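Local coordinates for protein vacuolar aminopeptidase 1 (Saccharomyces cerevisiae S288c, PDB 4R8F) that removes N-terminal amino acids, preferably neutral or hydrophobic ones, from peptides as a zinc-dependent vacuolar enzyme, and is the major cargo of the cytoplasm-to-vacuole targeting pathway, at residues Gly83-His88 and Ile336-Asp341; Leu123-Asp128 and Cys158-Leu163; Asp379-Ala384 and Gly421-Asp426. One frame throughout, in Å; residues are numbered along the deposited sequence.

Contact 1: residues Gly83-His88 and Ile336-Asp341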
loop_
_atom_site.group_PDB
_atom_site.type_symbol
_atom_site.label_atom_id
_atom_site.label_comp_id
_atom_site.label_asym_id
_atom_site.label_seq_id
_atom_site.Cartn_x
_atom_site.Cartn_y
_atom_site.Cartn_z
ATOM N N GLY A 83 -30.783 -26.422 43.400
ATOM C CA GLY A 83 -30.231 -27.024 42.188
ATOM C C GLY A 83 -30.814 -26.259 41.012
ATOM O O GLY A 83 -32.025 -26.300 40.783
ATOM N N VAL A 84 -29.963 -25.545 40.280
ATOM C CA VAL A 84 -30.424 -24.672 39.199
ATOM C C VAL A 84 -29.876 -25.115 37.857
ATOM O O VAL A 84 -28.693 -25.402 37.727
ATOM C CB VAL A 84 -29.954 -23.220 39.411
ATOM C CG1 VAL A 84 -30.434 -22.323 38.277
ATOM C CG2 VAL A 84 -30.424 -22.692 40.755
ATOM N N ILE A 85 -30.745 -25.168 36.860
ATOM C CA ILE A 85 -30.294 -25.160 35.480
ATOM C C ILE A 85 -30.765 -23.848 34.876
ATOM O O ILE A 85 -31.946 -23.504 34.963
ATOM C CB ILE A 85 -30.804 -26.363 34.668
ATOM C CG1 ILE A 85 -30.280 -27.665 35.283
ATOM C CG2 ILE A 85 -30.327 -26.247 33.229
ATOM C CD1 ILE A 85 -30.833 -28.925 34.655
ATOM N N GLY A 86 -29.823 -23.104 34.304
ATOM C CA GLY A 86 -30.117 -21.842 33.634
ATOM C C GLY A 86 -29.775 -21.958 32.161
ATOM O O GLY A 86 -28.721 -22.478 31.800
ATOM N N SER A 87 -30.668 -21.471 31.309
ATOM C CA SER A 87 -30.491 -21.567 29.867
ATOM C C SER A 87 -31.210 -20.407 29.193
ATOM O O SER A 87 -31.901 -19.636 29.857
ATOM C CB SER A 87 -31.051 -22.896 29.365
ATOM O OG SER A 87 -30.643 -23.143 28.032
ATOM N N HIS A 88 -31.042 -20.271 27.880
ATOM C CA HIS A 88 -31.733 -19.205 27.158
ATOM C C HIS A 88 -32.609 -19.750 26.036
ATOM O O HIS A 88 -32.325 -20.801 25.460
ATOM C CB HIS A 88 -30.764 -18.108 26.681
ATOM C CG HIS A 88 -29.764 -18.553 25.657
ATOM N ND1 HIS A 88 -29.957 -18.371 24.303
ATOM C CD2 HIS A 88 -28.540 -19.119 25.788
ATOM C CE1 HIS A 88 -28.908 -18.826 23.643
ATOM N NE2 HIS A 88 -28.034 -19.285 24.519
ATOM N N ILE A 336 -25.827 -25.077 43.460
ATOM C CA ILE A 336 -25.089 -25.338 42.230
ATOM C C ILE A 336 -25.948 -24.873 41.062
ATOM O O ILE A 336 -27.116 -25.261 40.932
ATOM C CB ILE A 336 -24.761 -26.837 42.049
ATOM C CG1 ILE A 336 -23.798 -27.318 43.138
ATOM C CG2 ILE A 336 -24.154 -27.104 40.679
ATOM C CD1 ILE A 336 -22.414 -26.690 43.089
ATOM N N ILE A 337 -25.364 -24.035 40.216
ATOM C CA ILE A 337 -26.030 -23.570 39.011
ATOM C C ILE A 337 -25.333 -24.161 37.789
ATOM O O ILE A 337 -24.140 -23.931 37.561
ATOM C CB ILE A 337 -26.021 -22.031 38.916
ATOM C CG1 ILE A 337 -26.741 -21.423 40.127
ATOM C CG2 ILE A 337 -26.681 -21.579 37.619
ATOM C CD1 ILE A 337 -26.620 -19.921 40.239
ATOM N N LEU A 338 -26.079 -24.942 37.018
ATOM C CA LEU A 338 -25.632 -25.335 35.697
ATOM C C LEU A 338 -26.087 -24.259 34.733
ATOM O O LEU A 338 -27.286 -24.052 34.531
ATOM C CB LEU A 338 -26.206 -26.686 35.295
ATOM C CG LEU A 338 -25.862 -27.827 36.251
ATOM C CD1 LEU A 338 -26.274 -29.149 35.629
ATOM C CD2 LEU A 338 -24.381 -27.828 36.609
ATOM N N SER A 339 -25.116 -23.540 34.184
ATOM C CA SER A 339 -25.379 -22.536 33.176
ATOM C C SER A 339 -25.297 -23.230 31.831
ATOM O O SER A 339 -24.216 -23.418 31.281
ATOM C CB SER A 339 -24.354 -21.415 33.269
ATOM O OG SER A 339 -24.421 -20.589 32.132
ATOM N N ALA A 340 -26.448 -23.635 31.315
ATOM C CA ALA A 340 -26.489 -24.506 30.155
ATOM C C ALA A 340 -26.519 -23.708 28.864
ATOM O O ALA A 340 -27.547 -23.124 28.521
ATOM C CB ALA A 340 -27.693 -25.433 30.235
ATOM N N ASP A 341 -25.387 -23.669 28.165
ATOM C CA ASP A 341 -25.334 -23.101 26.821
ATOM C C ASP A 341 -24.398 -23.895 25.908
ATOM O O ASP A 341 -23.399 -24.464 26.357
ATOM C CB ASP A 341 -24.931 -21.624 26.860
ATOM C CG ASP A 341 -25.352 -20.869 25.603
ATOM O OD1 ASP A 341 -26.076 -21.445 24.755
ATOM O OD2 ASP A 341 -24.965 -19.688 25.463
#
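Val84 and Ile337 sit abreast on neighbouring parallel strands, their side chains running the same way from one face of the sheet. CB of Val84 meets Ile337 CG1 at 3.8 Å. Its CG1, trans to the backbone N (chi1 180°), reaches Ile337 CG2 at 3.9 Å, while CG2, on the flank of the backbone N, lies against Ile337 CG1. On the other face Ile85 slants across Leu338, and its CG2 branch touches the methyl of Ala340. Between the two faces runs a parallel ladder: Val84 N to Ile336 O, Leu338 N to Val84 O (2.7 Å), Gly86 N to Leu338 O and Ala340 N to Gly86 O. These are central strands of the mixed sheet of an M18 zinc peptidase; His88 and Asp341, at or just beyond their C-terminal ends, both bind zinc ion 1 in this enzyme. In this model His88 NE2 instead donates to Asp341 OD1 over 2.9 Å in a bent bond (137°), consistent with no metal between them. The ring stands almost perpendicular to the carboxylate (89°), and the imidazole meets OD1 from above the carboxylate plane. One residue back, Ser87 OG bonds Asp260 and Ser264 of helix 258-276.

Contact 2: residues Leu123-Asp128 and Cys158-Leu163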
loop_
_atom_site.group_PDB
_atom_site.type_symbol
_atom_site.label_atom_id
_atom_site.label_comp_id
_atom_site.label_asym_id
_atom_site.label_seq_id
_atom_site.Cartn_x
_atom_site.Cartn_y
_atom_site.Cartn_z
ATOM N N LEU A 123 -25.840 -17.212 5.126
ATOM C CA LEU A 123 -26.671 -18.353 5.533
ATOM C C LEU A 123 -28.184 -18.070 5.609
ATOM O O LEU A 123 -28.981 -18.990 5.451
ATOM C CB LEU A 123 -26.189 -18.891 6.888
ATOM C CG LEU A 123 -24.967 -19.820 6.973
ATOM C CD1 LEU A 123 -23.953 -19.611 5.862
ATOM C CD2 LEU A 123 -24.274 -19.661 8.320
ATOM N N TRP A 124 -28.576 -16.823 5.861
ATOM C CA TRP A 124 -30.000 -16.436 5.854
ATOM C C TRP A 124 -30.575 -16.185 4.454
ATOM O O TRP A 124 -31.783 -16.002 4.302
ATOM C CB TRP A 124 -30.242 -15.195 6.735
ATOM C CG TRP A 124 -30.779 -15.526 8.088
ATOM C CD1 TRP A 124 -32.073 -15.400 8.517
ATOM C CD2 TRP A 124 -30.041 -16.060 9.187
ATOM N NE1 TRP A 124 -32.180 -15.817 9.823
ATOM C CE2 TRP A 124 -30.947 -16.229 10.257
ATOM C CE3 TRP A 124 -28.703 -16.411 9.372
ATOM C CZ2 TRP A 124 -30.553 -16.736 11.495
ATOM C CZ3 TRP A 124 -28.309 -16.912 10.601
ATOM C CH2 TRP A 124 -29.233 -17.071 11.650
ATOM N N LEU A 125 -29.719 -16.170 3.437
ATOM C CA LEU A 125 -30.161 -15.928 2.064
ATOM C C LEU A 125 -30.808 -17.168 1.452
ATOM O O LEU A 125 -30.340 -18.290 1.656
ATOM C CB LEU A 125 -28.986 -15.483 1.194
ATOM C CG LEU A 125 -28.289 -14.188 1.620
ATOM C CD1 LEU A 125 -26.943 -14.062 0.925
ATOM C CD2 LEU A 125 -29.162 -12.980 1.318
ATOM N N ASP A 126 -31.885 -16.946 0.705
ATOM C CA ASP A 126 -32.590 -18.010 -0.009
ATOM C C ASP A 126 -33.037 -19.128 0.922
ATOM O O ASP A 126 -32.801 -20.312 0.658
ATOM C CB ASP A 126 -31.720 -18.562 -1.142
ATOM C CG ASP A 126 -31.229 -17.474 -2.087
ATOM O OD1 ASP A 126 -31.893 -16.419 -2.200
ATOM O OD2 ASP A 126 -30.170 -17.675 -2.715
ATOM N N ARG A 127 -33.675 -18.727 2.018
ATOM C CA ARG A 127 -34.304 -19.649 2.950
ATOM C C ARG A 127 -35.774 -19.254 3.046
ATOM O O ARG A 127 -36.103 -18.073 3.020
ATOM C CB ARG A 127 -33.637 -19.561 4.322
ATOM C CG ARG A 127 -32.130 -19.803 4.321
ATOM C CD ARG A 127 -31.757 -21.268 4.495
ATOM N NE ARG A 127 -30.306 -21.443 4.580
ATOM C CZ ARG A 127 -29.687 -22.595 4.848
ATOM N NH1 ARG A 127 -30.374 -23.709 5.068
ATOM N NH2 ARG A 127 -28.362 -22.634 4.902
ATOM N N ASP A 128 -36.656 -20.242 3.135
ATOM C CA ASP A 128 -38.089 -19.984 3.244
ATOM C C ASP A 128 -38.379 -19.440 4.647
ATOM O O ASP A 128 -38.094 -20.116 5.638
ATOM C CB ASP A 128 -38.882 -21.272 2.999
ATOM C CG ASP A 128 -38.580 -21.914 1.643
ATOM O OD1 ASP A 128 -37.899 -21.291 0.803
ATOM O OD2 ASP A 128 -39.021 -23.061 1.421
ATOM N N CYS A 158 -42.075 -14.909 2.996
ATOM C CA CYS A 158 -41.018 -14.081 2.454
ATOM C C CYS A 158 -39.663 -14.775 2.417
ATOM O O CYS A 158 -39.513 -15.911 2.865
ATOM C CB CYS A 158 -40.913 -12.799 3.275
ATOM S SG CYS A 158 -39.841 -12.943 4.721
ATOM N N ARG A 159 -38.681 -14.063 1.871
ATOM C CA ARG A 159 -37.317 -14.563 1.752
ATOM C C ARG A 159 -36.349 -13.414 1.446
ATOM O O ARG A 159 -36.736 -12.412 0.849
ATOM C CB ARG A 159 -37.282 -15.667 0.686
ATOM C CG ARG A 159 -36.188 -15.594 -0.368
ATOM C CD ARG A 159 -36.694 -16.215 -1.659
ATOM N NE ARG A 159 -35.615 -16.568 -2.576
ATOM C CZ ARG A 159 -35.161 -17.803 -2.791
ATOM N NH1 ARG A 159 -35.681 -18.858 -2.162
ATOM N NH2 ARG A 159 -34.173 -17.984 -3.656
ATOM N N ILE A 160 -35.103 -13.557 1.888
ATOM C CA ILE A 160 -34.052 -12.589 1.601
ATOM C C ILE A 160 -33.246 -13.141 0.429
ATOM O O ILE A 160 -32.504 -14.108 0.593
ATOM C CB ILE A 160 -33.118 -12.373 2.811
ATOM C CG1 ILE A 160 -33.924 -12.010 4.064
ATOM C CG2 ILE A 160 -32.105 -11.273 2.517
ATOM C CD1 ILE A 160 -33.162 -12.209 5.355
ATOM N N PRO A 161 -33.398 -12.542 -0.763
ATOM C CA PRO A 161 -32.770 -13.098 -1.953
ATOM C C PRO A 161 -31.300 -12.751 -2.069
ATOM O O PRO A 161 -30.899 -11.642 -1.731
ATOM C CB PRO A 161 -33.543 -12.434 -3.091
ATOM C CG PRO A 161 -33.926 -11.109 -2.537
ATOM C CD PRO A 161 -34.184 -11.338 -1.076
ATOM N N SER A 162 -30.507 -13.709 -2.534
ATOM C CA SER A 162 -29.151 -13.433 -2.983
ATOM C C SER A 162 -29.247 -12.867 -4.397
ATOM O O SER A 162 -30.262 -13.038 -5.071
ATOM C CB SER A 162 -28.306 -14.710 -2.967
ATOM O OG SER A 162 -28.843 -15.702 -3.826
ATOM N N LEU A 163 -28.210 -12.159 -4.829
ATOM C CA LEU A 163 -28.120 -11.698 -6.213
ATOM C C LEU A 163 -27.314 -12.728 -6.997
ATOM O O LEU A 163 -26.184 -13.057 -6.623
ATOM C CB LEU A 163 -27.451 -10.324 -6.282
ATOM C CG LEU A 163 -27.245 -9.719 -7.680
ATOM C CD1 LEU A 163 -28.491 -8.989 -8.165
ATOM C CD2 LEU A 163 -26.044 -8.785 -7.680
#
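Asp126 takes hold of Ser162 with both carboxylate oxygens. Ser162 N donates to Asp126 OD1 over 3.1 Å, meeting it on the syn side but clearly off the carboxylate plane, and Ser162 OG donates to the syn lone pair of Asp126 OD2 over 2.6 Å. The serine hydroxyl is tucked between its own N and carbonyl carbon (chi1 60°), where it stands beside its amide, ready for the same carboxylate. Asp126 itself has left-handed backbone angles, and its N donates to Ile160 O over 2.9 Å. These are loops of the antiparallel-sheet domain, following strands 108-116 and 146-151, and they are buried against a second subunit of the dodecamer. Arg159 leaves its backbone with an unusual first torsion (chi1 132°), then extends to NE, laying its guanidinium nearly parallel to the Asp126 carboxylate. OD1 of Asp126 is 3.1 Å from Arg159 NH2, above the guanidinium face, so attraction is by charge rather than along an N-H; Arg159 NH2 bonds Arg438 O of the second subunit, and Asp126 OD2 bonds Ser436 of that subunit. Leu125 CD2 lies 3.6 Å from Ile160 CG2, the two side chains crossing at about a right angle.

Contact 3: residues Asp379-Ala384 and Gly421-Asp426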
loop_
_atom_site.group_PDB
_atom_site.type_symbol
_atom_site.label_atom_id
_atom_site.label_comp_id
_atom_site.label_asym_id
_atom_site.label_seq_id
_atom_site.Cartn_x
_atom_site.Cartn_y
_atom_site.Cartn_z
ATOM N N ASP A 379 -11.704 -22.437 39.365
ATOM C CA ASP A 379 -12.719 -23.248 40.054
ATOM C C ASP A 379 -12.781 -24.672 39.490
ATOM O O ASP A 379 -13.569 -25.006 38.592
ATOM C CB ASP A 379 -14.107 -22.600 40.040
ATOM C CG ASP A 379 -15.103 -23.322 40.958
ATOM O OD1 ASP A 379 -14.766 -24.379 41.540
ATOM O OD2 ASP A 379 -16.234 -22.827 41.106
ATOM N N VAL A 380 -11.928 -25.491 40.087
ATOM C CA VAL A 380 -11.771 -26.903 39.792
ATOM C C VAL A 380 -12.859 -27.773 40.460
ATOM O O VAL A 380 -13.075 -28.921 40.070
ATOM C CB VAL A 380 -10.350 -27.332 40.240
ATOM C CG1 VAL A 380 -10.046 -26.865 41.663
ATOM C CG2 VAL A 380 -10.146 -28.824 40.130
ATOM N N VAL A 381 -13.549 -27.219 41.453
ATOM C CA VAL A 381 -14.553 -27.964 42.223
ATOM C C VAL A 381 -15.821 -28.268 41.417
ATOM O O VAL A 381 -16.348 -29.382 41.484
ATOM C CB VAL A 381 -14.901 -27.213 43.532
ATOM C CG1 VAL A 381 -16.184 -27.744 44.168
ATOM C CG2 VAL A 381 -13.738 -27.306 44.509
ATOM N N GLY A 382 -16.312 -27.282 40.672
ATOM C CA GLY A 382 -17.492 -27.469 39.828
ATOM C C GLY A 382 -17.283 -28.540 38.772
ATOM O O GLY A 382 -18.160 -29.371 38.532
ATOM N N THR A 383 -16.115 -28.504 38.139
ATOM C CA THR A 383 -15.704 -29.517 37.173
ATOM C C THR A 383 -15.714 -30.907 37.802
ATOM O O THR A 383 -16.241 -31.854 37.217
ATOM C CB THR A 383 -14.286 -29.213 36.646
ATOM O OG1 THR A 383 -14.301 -27.971 35.934
ATOM C CG2 THR A 383 -13.779 -30.315 35.724
ATOM N N ALA A 384 -15.113 -31.018 38.985
ATOM C CA ALA A 384 -15.042 -32.285 39.712
ATOM C C ALA A 384 -16.436 -32.810 40.063
ATOM O O ALA A 384 -16.696 -34.009 39.953
ATOM C CB ALA A 384 -14.206 -32.125 40.975
ATOM N N GLY A 421 -23.504 -15.556 44.016
ATOM C CA GLY A 421 -22.404 -16.036 44.852
ATOM C C GLY A 421 -22.314 -17.557 44.836
ATOM O O GLY A 421 -21.437 -18.138 45.468
ATOM N N ALA A 422 -23.210 -18.203 44.094
ATOM C CA ALA A 422 -23.275 -19.652 44.047
ATOM C C ALA A 422 -22.314 -20.202 43.004
ATOM O O ALA A 422 -22.041 -19.566 41.988
ATOM C CB ALA A 422 -24.692 -20.103 43.738
ATOM N N ARG A 423 -21.810 -21.398 43.267
ATOM C CA ARG A 423 -20.897 -22.071 42.368
ATOM C C ARG A 423 -21.638 -22.453 41.092
ATOM O O ARG A 423 -22.685 -23.097 41.141
ATOM C CB ARG A 423 -20.314 -23.303 43.052
ATOM C CG ARG A 423 -19.383 -24.126 42.194
ATOM C CD ARG A 423 -18.587 -25.103 43.044
ATOM N NE ARG A 423 -17.317 -24.542 43.522
ATOM C CZ ARG A 423 -16.922 -24.470 44.795
ATOM N NH1 ARG A 423 -17.690 -24.906 45.790
ATOM N NH2 ARG A 423 -15.730 -23.951 45.077
ATOM N N THR A 424 -21.078 -22.041 39.959
ATOM C CA THR A 424 -21.736 -22.144 38.663
ATOM C C THR A 424 -20.825 -22.856 37.674
ATOM O O THR A 424 -19.643 -22.560 37.599
ATOM C CB THR A 424 -22.076 -20.742 38.122
ATOM O OG1 THR A 424 -22.872 -20.045 39.086
ATOM C CG2 THR A 424 -22.836 -20.822 36.801
ATOM N N ILE A 425 -21.382 -23.796 36.920
ATOM C CA ILE A 425 -20.614 -24.563 35.942
ATOM C C ILE A 425 -21.205 -24.335 34.557
ATOM O O ILE A 425 -22.397 -24.548 34.354
ATOM C CB ILE A 425 -20.656 -26.071 36.259
ATOM C CG1 ILE A 425 -20.220 -26.336 37.708
ATOM C CG2 ILE A 425 -19.768 -26.850 35.297
ATOM C CD1 ILE A 425 -21.181 -27.211 38.472
ATOM N N ASP A 426 -20.373 -23.887 33.621
ATOM C CA ASP A 426 -20.784 -23.744 32.223
ATOM C C ASP A 426 -20.634 -25.072 31.498
ATOM O O ASP A 426 -19.570 -25.689 31.506
ATOM C CB ASP A 426 -19.966 -22.673 31.500
ATOM C CG ASP A 426 -20.349 -21.264 31.917
ATOM O OD1 ASP A 426 -21.003 -21.100 32.968
ATOM O OD2 ASP A 426 -19.993 -20.305 31.202
#
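Asp379, the N-cap of helix 380-393, meets Arg423 of segment 421-426 in a salt bridge. Asp379 leaves its backbone toward that segment, and with CG trans to the backbone N (chi1 -170°) its carboxylate lies against Arg423, whose NE donates to both oxygens, 3.2 Å to OD1 and 3.2 Å to OD2. Each oxygen offers its syn lone pair, so the single N-H is shared in a fork, although the carboxylate is turned 66° from the guanidinium plane. Asp379 OD1 has a second task, accepting weak capping bonds from Val381 N (3.1 Å) and Gly382 N (3.4 Å). Val381 comes two residues on, in the first turn: its CG1 sits over the centre of one guanidinium face, 3.4 Å from Arg423 CZ, with the valine crossing the arginine at about a right angle. A bend at chi3 (-90°) turns the arginine's tip into this place. Gly382 then brings its bare CA to 3.6 Å from Ile425 CG1, a close approach of helix backbone to strand in this layered alpha/beta domain, where Ile425 also packs on Leu385 and Val386. The outer nitrogens of Arg423 are engaged too, NH1 by Tyr464 OH and Leu470 O, NH2 by Asn63 of a third subunit. A buried positive charge thus faces a carboxylate that also caps a helix, an arrangement likely to keep Asp379 ionised and to fix the rotation of Arg423, tying the helix start, the strand and the chain's C-terminus to the subunit interface.

In the fold
Contacts 1 and 3 share the mixed sheet: strands 336-340 and 423-428 are neighbours, joined by Ile337 O with Ile425 N and Ser339 N with Ile425 O, and their centres lie about 11 Å apart. Contact 1 is interior beta-sheet ladder, mostly apolar until its metal-binding end, and meets no other subunit. Contact 3 adds a helix over the same sheet, and its charged pair adjoins a third subunit. Contact 2, in the antiparallel-sheet domain, its centre about 35 Å from that of contact 1, joins irregular loops largely through one carboxylate, with one backbone bond and a leucine-isoleucine contact beside it, at the interface with a second subunit. Contacts 2 and 3 thus both put Asp-Arg pairs at subunit boundaries, on opposite sides of the chain's centre.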